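Local coordinates for protein Cys-Gly metallodipeptidase DUG1 (Saccharomyces cerevisiae, PDB 4G1P) that hydrolyses the dipeptide Cys-Gly with high specificity as a homodimeric metallopeptidase and serves as the catalytic component of the glutathione-degrading DUG complex, at residues 31-35 and 169-173; 39-43 and 78-82; 23-28 and 118-123; 97-101 and 423-429; 83-89 and 162-168. All blocks are in the same frame, centred on the assembly; numbering follows the deposited sequence.

Contact 1. Residues 31-35 and 169-173. With ZN (zinc ion), chain B; GLY (glycine), chain D.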
# COMPACT_ATOMS: atom_id res chain seq x y z
N ALA A 31 -7.69 19.88 6.01
CA ALA A 31 -6.35 20.37 5.68
C ALA A 31 -5.29 19.27 5.75
O ALA A 31 -4.39 19.32 6.58
CB ALA A 31 -5.97 21.50 6.63
N VAL A 32 -5.41 18.27 4.89
CA VAL A 32 -4.43 17.20 4.85
C VAL A 32 -3.25 17.63 3.97
O VAL A 32 -3.32 17.57 2.75
CB VAL A 32 -5.06 15.93 4.29
CG1 VAL A 32 -4.04 14.79 4.26
CG2 VAL A 32 -6.30 15.57 5.10
N SER A 33 -2.18 18.08 4.61
CA SER A 33 -1.04 18.65 3.89
C SER A 33 -0.28 17.63 3.03
O SER A 33 0.47 17.99 2.13
CB SER A 33 -0.07 19.32 4.86
OG SER A 33 0.47 18.35 5.75
N SER A 34 -0.44 16.35 3.32
CA SER A 34 0.31 15.33 2.61
C SER A 34 -0.41 14.95 1.33
O SER A 34 0.12 14.21 0.52
CB SER A 34 0.45 14.09 3.47
OG SER A 34 -0.82 13.51 3.72
N ASP A 35 -1.64 15.46 1.16
CA ASP A 35 -2.49 15.09 0.04
C ASP A 35 -2.65 16.25 -0.95
O ASP A 35 -3.35 17.22 -0.66
CB ASP A 35 -3.87 14.66 0.55
CG ASP A 35 -4.74 14.04 -0.54
OD1 ASP A 35 -4.71 14.50 -1.70
OD2 ASP A 35 -5.47 13.07 -0.24
N GLY A 169 1.10 25.08 8.38
CA GLY A 169 0.24 24.04 7.83
C GLY A 169 1.02 22.95 7.10
O GLY A 169 0.51 22.31 6.18
N MET A 170 2.27 22.74 7.53
CA MET A 170 3.08 21.68 6.96
C MET A 170 3.69 20.80 8.04
O MET A 170 4.65 20.08 7.78
CB MET A 170 4.20 22.25 6.07
CG MET A 170 3.76 22.66 4.66
SD MET A 170 3.15 21.29 3.66
CE MET A 170 4.66 20.53 3.11
N GLU A 171 3.15 20.85 9.25
CA GLU A 171 3.78 20.12 10.36
C GLU A 171 3.76 18.61 10.12
O GLU A 171 4.71 17.92 10.45
CB GLU A 171 3.14 20.46 11.70
CG GLU A 171 4.03 20.21 12.91
CD GLU A 171 3.82 18.84 13.56
OE1 GLU A 171 3.05 18.01 13.03
OE2 GLU A 171 4.45 18.59 14.62
N GLU A 172 2.67 18.11 9.54
CA GLU A 172 2.55 16.68 9.28
C GLU A 172 3.30 16.28 8.01
O GLU A 172 3.24 15.12 7.59
CB GLU A 172 1.07 16.27 9.20
CG GLU A 172 0.22 16.66 10.41
CD GLU A 172 0.49 15.79 11.64
OE1 GLU A 172 1.34 14.88 11.56
OE2 GLU A 172 -0.14 16.02 12.69
N SER A 173 4.00 17.23 7.41
CA SER A 173 4.71 17.02 6.16
C SER A 173 6.10 17.67 6.20
O SER A 173 6.54 18.31 5.23
CB SER A 173 3.89 17.58 4.99
OG SER A 173 2.58 17.04 4.97
ZN ZN B . 0.82 14.85 14.11
N GLY D . 2.73 14.29 15.76
CA GLY D . 3.03 15.33 14.79
C GLY D . 4.39 14.98 14.24
O GLY D . 5.39 15.61 14.58
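S33 and S173 meet hydroxyl to hydroxyl in the M20-peptidase catalytic domain, where the turn between helices 16-28 and 39-55 is laid against the loop that carries the zinc ligand E172 and E171 of the glycine pocket. Two kinds of hydrogen bond are at work. Across the contact S173 OG donates to S33 OG at 2.6 Å; S33 OG is held between its own backbone N and carbonyl carbon (chi1 63°), which turns it to the other loop. Within the segments, a type I beta turn from V32 to D35 and a bond from S173 N to M170 O (2.9 Å) keep both backbones folded back. S33 OG is also bonded to D104, an active-site residue by similarity whose carboxylate takes the backbone N of E171 and E172 as well, so the serine pair is a second shell that probably helps to position D104. The van der Waals part is small: S33 CB lies 3.3 Å from G169 O and 4.0 Å from M170 SD, and S34 sits at the border. Metal and ligand contacts lie on the far side of the glutamate loop. The CB of E172 faces S33, but a bend at chi2 (-74°) leads its carboxylate off to a zinc ion that D137 and H450 also bind. E171, the proton acceptor by similarity, brings OE2 to 3.1 Å from the O of the bound glycine. E172 grips the zinc unevenly, OE2 at 2.1 Å and OE1 at 2.6 Å, with OE1 also bonded to Q106, while the glycine N is 2.6 Å from the same ion.

Contact 2. Residues 39-43 and 78-82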
# COMPACT_ATOMS: atom_id res chain seq x y z
N ARG A 39 -4.86 20.14 -1.14
CA ARG A 39 -4.09 21.34 -0.83
C ARG A 39 -5.01 22.55 -0.70
O ARG A 39 -4.85 23.37 0.20
CB ARG A 39 -3.00 21.58 -1.88
CG ARG A 39 -2.14 22.83 -1.68
CD ARG A 39 -1.43 22.87 -0.33
NE ARG A 39 -0.78 21.59 -0.03
CZ ARG A 39 0.52 21.36 -0.14
NH1 ARG A 39 1.34 22.31 -0.53
NH2 ARG A 39 1.01 20.16 0.15
N SER A 40 -6.01 22.63 -1.57
CA SER A 40 -6.95 23.75 -1.55
C SER A 40 -7.70 23.81 -0.23
O SER A 40 -7.99 24.89 0.28
CB SER A 40 -7.92 23.67 -2.72
OG SER A 40 -8.92 22.72 -2.48
N LYS A 41 -8.02 22.65 0.32
CA LYS A 41 -8.62 22.58 1.65
C LYS A 41 -7.70 23.19 2.69
O LYS A 41 -8.14 23.94 3.57
CB LYS A 41 -8.95 21.13 2.02
CG LYS A 41 -9.99 20.51 1.11
CD LYS A 41 -11.21 21.42 1.02
CE LYS A 41 -12.31 20.79 0.17
NZ LYS A 41 -13.44 21.75 -0.08
N VAL A 42 -6.41 22.88 2.58
CA VAL A 42 -5.44 23.43 3.51
C VAL A 42 -5.47 24.95 3.48
O VAL A 42 -5.42 25.59 4.53
CB VAL A 42 -4.00 22.91 3.28
CG1 VAL A 42 -3.11 23.37 4.40
CG2 VAL A 42 -4.00 21.41 3.23
N PHE A 43 -5.60 25.53 2.29
CA PHE A 43 -5.68 26.98 2.19
C PHE A 43 -6.95 27.51 2.85
O PHE A 43 -6.91 28.56 3.52
CB PHE A 43 -5.60 27.45 0.75
CG PHE A 43 -4.35 27.02 0.03
CD1 PHE A 43 -3.14 26.94 0.71
CD2 PHE A 43 -4.39 26.68 -1.32
CE1 PHE A 43 -1.99 26.54 0.05
CE2 PHE A 43 -3.25 26.28 -2.00
CZ PHE A 43 -2.05 26.21 -1.32
N LEU A 78 3.04 23.32 -6.70
CA LEU A 78 2.04 23.56 -5.68
C LEU A 78 2.61 24.56 -4.66
O LEU A 78 3.72 24.37 -4.17
CB LEU A 78 1.75 22.23 -5.00
CG LEU A 78 0.40 21.97 -4.34
CD1 LEU A 78 -0.72 22.03 -5.37
CD2 LEU A 78 0.47 20.59 -3.73
N SER A 79 1.87 25.62 -4.34
CA SER A 79 2.31 26.53 -3.29
C SER A 79 2.20 25.83 -1.94
O SER A 79 1.36 24.95 -1.76
CB SER A 79 1.47 27.81 -3.26
OG SER A 79 1.47 28.47 -4.52
N LEU A 80 3.03 26.21 -0.98
CA LEU A 80 2.95 25.67 0.37
C LEU A 80 1.83 26.37 1.14
O LEU A 80 1.51 27.52 0.83
CB LEU A 80 4.29 25.87 1.11
CG LEU A 80 5.45 25.01 0.61
CD1 LEU A 80 6.77 25.68 0.91
CD2 LEU A 80 5.41 23.61 1.21
N PRO A 81 1.24 25.68 2.14
CA PRO A 81 0.30 26.31 3.08
C PRO A 81 0.98 27.49 3.74
O PRO A 81 2.14 27.37 4.10
CB PRO A 81 0.08 25.22 4.13
CG PRO A 81 0.41 23.95 3.46
CD PRO A 81 1.46 24.25 2.43
N PRO A 82 0.27 28.62 3.88
CA PRO A 82 0.84 29.85 4.46
C PRO A 82 1.10 29.72 5.96
O PRO A 82 0.33 29.05 6.62
CB PRO A 82 -0.27 30.87 4.23
CG PRO A 82 -1.51 30.07 4.17
CD PRO A 82 -1.13 28.80 3.48
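R39, V42 and F43, on the first turn of helix 39-55, pack against the proline-containing loop 78-82 that leads into strand 83-88: a helix-on-loop contact, partly buried, with one hydrogen bond set among apolar groups. The guanidinium of R39 is sandwiched. L78 CD2 sits over the centre of one face, 3.7 Å from CZ, while the ring of P81 comes against the opposite face toward the rim, with CD 3.5 Å from NH1. At the edge NH1 donates to S79 O at 2.9 Å, somewhat bent (144° at the hydrogen); the oxygen is close to the guanidinium plane, whereas the donor is tilted from the plane of the carbonyl. R39 gets there because its chain leaves anti to the backbone N (chi1 178°) and then folds at chi2 and chi3. From S79 to P82 the loop runs extended in polyproline-II-like angles, and L78, S79, P81 and P82 each touch the first turn of the helix in this alpha/beta catalytic domain. Farther along, V42 CG1 meets P81 CG at 3.7 Å. F43 turns the edge of its ring to the loop backbone: CZ approaches S79 O at 3.7 Å and CE1 lies 3.8 Å from P81 CA, so S79 O sits at the rim of both the arginine and the phenylalanine. At the end of the loop P82 CD comes obliquely to F43 CD1, at 3.9 Å. R39 NH2 has a further partner in S33 O and a weak one in Q69, and P82 O is bonded to the hydroxyl of Y103.

Contact 3. Residues 23-28 and 118-123; sequences LTKAIQ and PFKLVI
P118 touches helix 16-28 lightly, its carbonyl O resting near I27 CG2. F119 comes next and points the edge of its ring at the last part of the helix: CD1 lies 3.6 Å from I27 O, which is close to the ring plane, while the ring also packs on P30 and V32. Its carbonyl faces Q28, and a CA-H...O contact runs from Q28 CA to F119 O at 3.5 Å, nearly straight (164° at the hydrogen). K120 starts away from the helix but folds back through bends at chi2 and chi3, bringing NZ to Q28 OE1 in a weak hydrogen bond of 3.2 Å. L121 carries the apolar part. With CG anti to its backbone N (chi1 180°), it sets CB 3.8 Å from I27 CG2 and CD2 4.0 Å from L23 CG, with CD2 also against T24 OG1, whose hydroxyl is bonded to F20 O. The N-H of L121 is given to a water that also reaches Q28 OE1 and T24 O. A leucine in place of Q28 would probably leave K120 NZ and this water without their shared oxygen. I123, on the strand that opens the small antiparallel sheet 122-124, 129-131 and 455-457, adds CD1 at 4.1 Å from T24 OG1. The helix and the loop leading into strand 122-124 are thus joined mainly by leucine and isoleucine packing, with a weak, water-assisted polar fringe.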
# COMPACT_ATOMS: atom_id res chain seq x y z
N LEU A 23 -14.61 25.20 16.67
CA LEU A 23 -13.81 23.99 16.51
C LEU A 23 -14.45 23.04 15.49
O LEU A 23 -13.76 22.30 14.80
CB LEU A 23 -13.61 23.31 17.86
CG LEU A 23 -12.78 22.03 17.87
CD1 LEU A 23 -11.39 22.29 17.33
CD2 LEU A 23 -12.72 21.47 19.27
N THR A 24 -15.76 23.09 15.36
CA THR A 24 -16.44 22.21 14.41
C THR A 24 -16.12 22.61 12.98
O THR A 24 -15.85 21.75 12.14
CB THR A 24 -17.96 22.21 14.59
OG1 THR A 24 -18.29 21.82 15.93
CG2 THR A 24 -18.60 21.27 13.61
N LYS A 25 -16.17 23.91 12.71
CA LYS A 25 -15.93 24.42 11.37
C LYS A 25 -14.53 24.08 10.91
O LYS A 25 -14.33 23.62 9.78
CB LYS A 25 -16.13 25.93 11.31
CG LYS A 25 -17.58 26.36 11.32
CD LYS A 25 -17.72 27.83 11.69
CE LYS A 25 -19.18 28.22 11.80
NZ LYS A 25 -19.97 27.04 12.25
N ALA A 26 -13.58 24.31 11.81
CA ALA A 26 -12.17 24.04 11.56
C ALA A 26 -11.91 22.57 11.22
O ALA A 26 -11.24 22.25 10.24
CB ALA A 26 -11.35 24.44 12.78
N ILE A 27 -12.45 21.68 12.04
CA ILE A 27 -12.26 20.26 11.88
C ILE A 27 -12.89 19.79 10.56
O ILE A 27 -12.45 18.80 9.98
CB ILE A 27 -12.84 19.52 13.11
CG1 ILE A 27 -12.01 19.83 14.36
CG2 ILE A 27 -12.93 18.02 12.90
CD1 ILE A 27 -10.54 19.53 14.18
N GLN A 28 -13.89 20.51 10.07
CA GLN A 28 -14.59 20.09 8.86
C GLN A 28 -13.80 20.35 7.58
O GLN A 28 -14.04 19.73 6.57
CB GLN A 28 -15.95 20.77 8.75
CG GLN A 28 -17.09 19.80 8.77
CD GLN A 28 -18.31 20.37 9.50
OE1 GLN A 28 -18.89 19.72 10.40
NE2 GLN A 28 -18.71 21.59 9.11
N PRO A 118 -14.29 10.97 10.15
CA PRO A 118 -13.13 11.68 10.69
C PRO A 118 -13.19 13.20 10.54
O PRO A 118 -12.66 13.91 11.40
CB PRO A 118 -11.94 11.09 9.92
CG PRO A 118 -12.54 10.41 8.73
CD PRO A 118 -13.88 9.94 9.17
N PHE A 119 -13.86 13.70 9.50
CA PHE A 119 -13.96 15.15 9.36
C PHE A 119 -15.34 15.70 9.67
O PHE A 119 -15.66 16.80 9.27
CB PHE A 119 -13.46 15.64 8.00
CG PHE A 119 -12.05 15.24 7.72
CD1 PHE A 119 -10.99 16.00 8.18
CD2 PHE A 119 -11.77 14.08 7.03
CE1 PHE A 119 -9.69 15.63 7.94
CE2 PHE A 119 -10.47 13.70 6.78
CZ PHE A 119 -9.42 14.48 7.23
N LYS A 120 -16.15 14.92 10.37
CA LYS A 120 -17.33 15.47 10.99
C LYS A 120 -17.07 15.41 12.48
O LYS A 120 -17.05 14.33 13.06
CB LYS A 120 -18.59 14.67 10.64
CG LYS A 120 -18.89 14.57 9.15
CD LYS A 120 -19.03 15.94 8.49
CE LYS A 120 -20.45 16.49 8.60
NZ LYS A 120 -20.53 17.95 8.27
N LEU A 121 -16.84 16.55 13.10
CA LEU A 121 -16.54 16.58 14.53
C LEU A 121 -17.76 16.17 15.36
O LEU A 121 -18.76 16.88 15.39
CB LEU A 121 -16.07 17.98 14.96
CG LEU A 121 -15.75 18.04 16.45
CD1 LEU A 121 -14.40 17.35 16.70
CD2 LEU A 121 -15.76 19.46 16.97
N VAL A 122 -17.67 15.03 16.03
CA VAL A 122 -18.73 14.60 16.91
C VAL A 122 -18.42 15.01 18.34
O VAL A 122 -17.41 14.58 18.90
CB VAL A 122 -18.88 13.08 16.89
CG1 VAL A 122 -19.79 12.61 18.04
CG2 VAL A 122 -19.41 12.62 15.54
N ILE A 123 -19.30 15.82 18.92
CA ILE A 123 -19.11 16.32 20.28
C ILE A 123 -20.12 15.68 21.22
O ILE A 123 -21.31 15.90 21.09
CB ILE A 123 -19.32 17.86 20.34
CG1 ILE A 123 -18.29 18.56 19.46
CG2 ILE A 123 -19.27 18.36 21.79
CD1 ILE A 123 -18.25 20.06 19.64
O HOH W 1 -16.93 18.75 11.82
O HOH W 2 -20.46 17.69 12.60

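Contact 4. Residues 97-101 and 423-429; sequences VLVYG and IPITLTF
Y100 projects from strand 96-102 of the central sheet of the alpha/beta catalytic domain into a pocket formed by the start of helix 426-433 and the turn before it. I425 lies over one face of the phenol ring in a CH-pi contact: its CD1 is 3.4 Å from the ring centroid, 16° off the normal. F429 approaches in an offset edge-to-face pair, its edge turned to the tyrosine face, with the planes at 63° and the centroids 5.6 Å apart; F429 CE2 comes within 3.7 Å of Y100 CD2. I423 slides alongside, CG2 at 3.9 Å from Y100 CE1. The tyrosine reaches these groups because CG stands anti to its backbone N (chi1 159°). Two residues back along the strand, L98 CD2 packs on F429 CE1 at 3.6 Å, while its other methyl, CD1, faces V164 and C166 of the adjacent strand. The helix partners are positioned by a type I turn from I423 to T426 and by the helical bond from F429 N to I425 O (2.8 Å), while L178 and I182 of helix 178-185 back I425. Beyond the ring lies the active site: Y100 touches E171, the proton acceptor by similarity, and I423 touches the zinc ligand D200. The buried phenol oxygen is bonded to E168, and Y100 OH accepts from a water at 3.1 Å that takes the N-H of I425, 3.0 Å from I425 N.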
# COMPACT_ATOMS: atom_id res chain seq x y z
N VAL A 97 4.57 36.88 24.40
CA VAL A 97 4.64 35.43 24.24
C VAL A 97 4.26 35.01 22.82
O VAL A 97 3.21 35.37 22.31
CB VAL A 97 3.74 34.69 25.23
CG1 VAL A 97 3.89 33.19 25.04
CG2 VAL A 97 4.11 35.06 26.64
N LEU A 98 5.15 34.26 22.18
CA LEU A 98 4.86 33.68 20.88
C LEU A 98 4.30 32.29 21.08
O LEU A 98 4.91 31.45 21.78
CB LEU A 98 6.13 33.63 20.02
CG LEU A 98 6.04 32.88 18.68
CD1 LEU A 98 4.86 33.36 17.90
CD2 LEU A 98 7.28 33.10 17.86
N VAL A 99 3.12 32.04 20.50
CA VAL A 99 2.57 30.69 20.50
C VAL A 99 2.59 30.10 19.10
O VAL A 99 2.23 30.76 18.12
CB VAL A 99 1.14 30.61 21.11
CG1 VAL A 99 1.18 30.97 22.58
CG2 VAL A 99 0.16 31.51 20.35
N TYR A 100 3.02 28.85 19.03
CA TYR A 100 3.09 28.11 17.77
C TYR A 100 2.20 26.87 17.83
O TYR A 100 2.09 26.22 18.88
CB TYR A 100 4.52 27.67 17.52
CG TYR A 100 4.67 26.50 16.58
CD1 TYR A 100 4.58 25.19 17.04
CD2 TYR A 100 4.92 26.71 15.23
CE1 TYR A 100 4.71 24.13 16.18
CE2 TYR A 100 5.07 25.66 14.37
CZ TYR A 100 4.96 24.37 14.84
OH TYR A 100 5.11 23.32 13.98
N GLY A 101 1.61 26.54 16.69
CA GLY A 101 0.84 25.32 16.51
C GLY A 101 0.71 25.02 15.03
O GLY A 101 1.32 25.68 14.19
N ILE A 423 8.50 17.77 17.81
CA ILE A 423 8.01 19.02 17.25
C ILE A 423 9.20 19.73 16.68
O ILE A 423 9.79 20.57 17.31
CB ILE A 423 7.35 19.89 18.31
CG1 ILE A 423 6.27 19.10 19.06
CG2 ILE A 423 6.76 21.12 17.65
CD1 ILE A 423 5.75 19.79 20.31
N PRO A 424 9.58 19.37 15.45
CA PRO A 424 10.77 19.85 14.75
C PRO A 424 11.25 21.28 15.02
O PRO A 424 12.45 21.40 15.26
CB PRO A 424 10.38 19.66 13.29
CG PRO A 424 9.56 18.40 13.33
CD PRO A 424 8.80 18.43 14.62
N ILE A 425 10.41 22.32 14.96
CA ILE A 425 10.96 23.69 15.06
C ILE A 425 11.24 24.19 16.46
O ILE A 425 11.72 25.32 16.62
CB ILE A 425 10.08 24.80 14.40
CG1 ILE A 425 8.60 24.45 14.50
CG2 ILE A 425 10.54 25.10 12.97
CD1 ILE A 425 8.07 24.55 15.89
N THR A 426 10.90 23.38 17.46
CA THR A 426 11.08 23.77 18.85
C THR A 426 12.51 24.28 19.09
O THR A 426 12.69 25.35 19.66
CB THR A 426 10.71 22.62 19.81
OG1 THR A 426 10.96 23.02 21.16
CG2 THR A 426 11.55 21.40 19.50
N LEU A 427 13.51 23.56 18.60
CA LEU A 427 14.89 23.99 18.75
C LEU A 427 15.19 25.26 17.97
O LEU A 427 15.93 26.12 18.45
CB LEU A 427 15.84 22.89 18.29
CG LEU A 427 17.30 23.05 18.69
CD1 LEU A 427 17.46 23.42 20.16
CD2 LEU A 427 18.02 21.75 18.39
N THR A 428 14.60 25.38 16.79
CA THR A 428 14.78 26.59 15.99
C THR A 428 14.21 27.81 16.71
O THR A 428 14.78 28.88 16.65
CB THR A 428 14.17 26.45 14.58
OG1 THR A 428 14.87 25.45 13.85
CG2 THR A 428 14.29 27.76 13.82
N PHE A 429 13.09 27.65 17.42
CA PHE A 429 12.58 28.78 18.18
C PHE A 429 13.56 29.19 19.28
O PHE A 429 13.91 30.38 19.42
CB PHE A 429 11.20 28.49 18.77
CG PHE A 429 10.07 28.72 17.80
CD1 PHE A 429 9.86 29.97 17.25
CD2 PHE A 429 9.20 27.68 17.46
CE1 PHE A 429 8.81 30.17 16.36
CE2 PHE A 429 8.16 27.89 16.58
CZ PHE A 429 7.97 29.13 16.02
O HOH W 3 7.68 21.50 14.00

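Contact 5. Residues 83-89 and 162-168; sequences VILSRFG and NLVTCFE
F167 and F88 turn their rings to the same face of the sheet, each beside its cross-strand partner, I84 and L163. Over one face of the F167 ring stands T165 OG1, toward the rim, and L142 of helix 135-154 touches the same side chain; the F88 ring meets F159 edge-to-face and also F58. On the opposite sheet face the guanidinium of R87, which V164 CG2 approaches obliquely, makes a cation-pi contact with Y189, whose carbonyl O also takes NH2, and a salt bridge to D60. Strands 83-88 and 162-168 run antiparallel (169°) within the six-stranded mixed sheet of the catalytic domain. At the hydrogen-bonded pair I84-F167, I84 N bonds F167 O at 2.7 Å and F167 N returns to I84 O at 3.0 Å. The pair F88-L163 repeats this with F88 N to L163 O at 2.7 Å and L163 N to F88 O at 2.9 Å. Midway, T165 N gives a bond to S86 O, but the return from S86 N is weak. C166 SG, anti to its backbone N (chi1 180°), rests against both V83 CG1 (3.8 Å) and L85 CD2 (3.9 Å). At the far end N162 OD1 lies 3.3 Å from G89 C, and ND2 is bonded to D91 O. An alanine at N162 is likely to leave the D91 carbonyl without that donor and the loop after G89 less tied to strand 162-168. Backbone bonds set the register, while I84 and S86 pack on helix 39-55; charged and amide side chains are limited to R87, N162 and E168, whose carboxylate bonds S175 besides Y100.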
# COMPACT_ATOMS: atom_id res chain seq x y z
N VAL A 83 2.17 30.33 6.47
CA VAL A 83 2.36 30.35 7.92
C VAL A 83 1.61 31.57 8.39
O VAL A 83 1.67 32.61 7.73
CB VAL A 83 3.83 30.46 8.36
CG1 VAL A 83 3.90 30.57 9.87
CG2 VAL A 83 4.60 29.25 7.93
N ILE A 84 0.89 31.44 9.50
CA ILE A 84 -0.01 32.50 9.93
C ILE A 84 0.57 33.26 11.09
O ILE A 84 0.70 32.73 12.18
CB ILE A 84 -1.37 31.93 10.37
CG1 ILE A 84 -2.01 31.12 9.24
CG2 ILE A 84 -2.27 33.07 10.80
CD1 ILE A 84 -3.30 30.43 9.64
N LEU A 85 0.93 34.51 10.85
CA LEU A 85 1.47 35.34 11.91
C LEU A 85 0.46 36.40 12.32
O LEU A 85 -0.15 37.04 11.47
CB LEU A 85 2.77 36.03 11.46
CG LEU A 85 3.89 35.22 10.81
CD1 LEU A 85 5.07 36.14 10.64
CD2 LEU A 85 4.28 33.99 11.62
N SER A 86 0.28 36.57 13.62
CA SER A 86 -0.59 37.62 14.12
C SER A 86 -0.16 38.08 15.51
O SER A 86 0.61 37.40 16.19
CB SER A 86 -2.03 37.14 14.14
OG SER A 86 -2.24 36.19 15.16
N ARG A 87 -0.65 39.24 15.92
CA ARG A 87 -0.37 39.74 17.25
C ARG A 87 -1.68 40.11 17.90
O ARG A 87 -2.65 40.48 17.21
CB ARG A 87 0.56 40.97 17.21
CG ARG A 87 1.31 41.14 15.88
CD ARG A 87 2.25 42.37 15.85
NE ARG A 87 3.53 42.04 16.45
CZ ARG A 87 4.65 41.81 15.77
NH1 ARG A 87 4.68 41.90 14.45
NH2 ARG A 87 5.75 41.50 16.42
N PHE A 88 -1.74 39.96 19.21
CA PHE A 88 -2.86 40.50 19.98
C PHE A 88 -2.31 41.34 21.13
O PHE A 88 -1.67 40.82 22.05
CB PHE A 88 -3.79 39.40 20.50
CG PHE A 88 -4.97 39.93 21.24
CD1 PHE A 88 -4.91 40.15 22.61
CD2 PHE A 88 -6.14 40.25 20.57
CE1 PHE A 88 -6.00 40.66 23.30
CE2 PHE A 88 -7.23 40.76 21.25
CZ PHE A 88 -7.16 40.96 22.61
N GLY A 89 -2.57 42.64 21.06
CA GLY A 89 -2.02 43.60 21.98
C GLY A 89 -0.69 44.16 21.50
O GLY A 89 0.07 43.49 20.80
N ASN A 162 1.46 40.47 25.46
CA ASN A 162 1.27 40.64 24.03
C ASN A 162 1.42 39.28 23.37
O ASN A 162 2.48 38.67 23.46
CB ASN A 162 2.28 41.61 23.46
CG ASN A 162 2.24 42.97 24.13
OD1 ASN A 162 1.21 43.66 24.13
ND2 ASN A 162 3.35 43.36 24.72
N LEU A 163 0.36 38.81 22.72
CA LEU A 163 0.40 37.51 22.09
C LEU A 163 0.86 37.64 20.65
O LEU A 163 0.51 38.58 19.96
CB LEU A 163 -0.97 36.85 22.14
CG LEU A 163 -0.85 35.34 21.96
CD1 LEU A 163 -0.10 34.74 23.16
CD2 LEU A 163 -2.22 34.70 21.77
N VAL A 164 1.68 36.70 20.22
CA VAL A 164 2.16 36.67 18.85
C VAL A 164 2.00 35.25 18.38
O VAL A 164 2.24 34.31 19.14
CB VAL A 164 3.63 37.09 18.74
CG1 VAL A 164 4.16 36.89 17.33
CG2 VAL A 164 3.77 38.53 19.13
N THR A 165 1.57 35.08 17.14
CA THR A 165 1.14 33.79 16.67
C THR A 165 2.02 33.34 15.53
O THR A 165 2.48 34.15 14.75
CB THR A 165 -0.33 33.84 16.24
OG1 THR A 165 -0.99 32.69 16.72
CG2 THR A 165 -0.49 33.84 14.76
N CYS A 166 2.26 32.04 15.46
CA CYS A 166 2.98 31.45 14.35
C CYS A 166 2.40 30.05 14.05
O CYS A 166 2.86 29.05 14.60
CB CYS A 166 4.48 31.41 14.66
SG CYS A 166 5.48 30.68 13.33
N PHE A 167 1.39 30.01 13.20
CA PHE A 167 0.65 28.77 12.90
C PHE A 167 0.98 28.27 11.49
O PHE A 167 0.67 28.94 10.50
CB PHE A 167 -0.86 29.02 13.03
CG PHE A 167 -1.32 29.38 14.43
CD1 PHE A 167 -0.63 28.93 15.55
CD2 PHE A 167 -2.47 30.14 14.62
CE1 PHE A 167 -1.07 29.26 16.84
CE2 PHE A 167 -2.93 30.48 15.91
CZ PHE A 167 -2.23 30.03 17.02
N GLU A 168 1.61 27.10 11.38
CA GLU A 168 1.97 26.58 10.07
C GLU A 168 1.00 25.50 9.64
O GLU A 168 0.17 25.06 10.45
CB GLU A 168 3.40 26.00 10.05
CG GLU A 168 3.55 24.70 10.85
CD GLU A 168 4.72 23.85 10.39
OE1 GLU A 168 4.99 23.79 9.18
OE2 GLU A 168 5.38 23.23 11.25

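In the fold
Contacts 1, 4 and 5 are buried; contacts 2 and 3 reach the surface. Contacts 4 and 5 share the central sheet, strand 96-102 lying beside 162-168: V99 N bonds V164 O, and the tyrosine joins contact 4 to contact 5. Contact 5 is held by backbone bonds, contact 4 by aromatic and aliphatic packing. Segment 169-173 continues strand 162-168 into contact 1, where hydroxyls, carboxylates and zinc replace apolar chemistry. Contact 2 adjoins contact 1 through S33 O and R39 NH2, and its loop runs on into strand 83-88. Contact 3, about 17 Å from contact 1 between centres, touches it through V32 and F119 and has a polar border with water, whereas the water of contact 4 sits in a buried site.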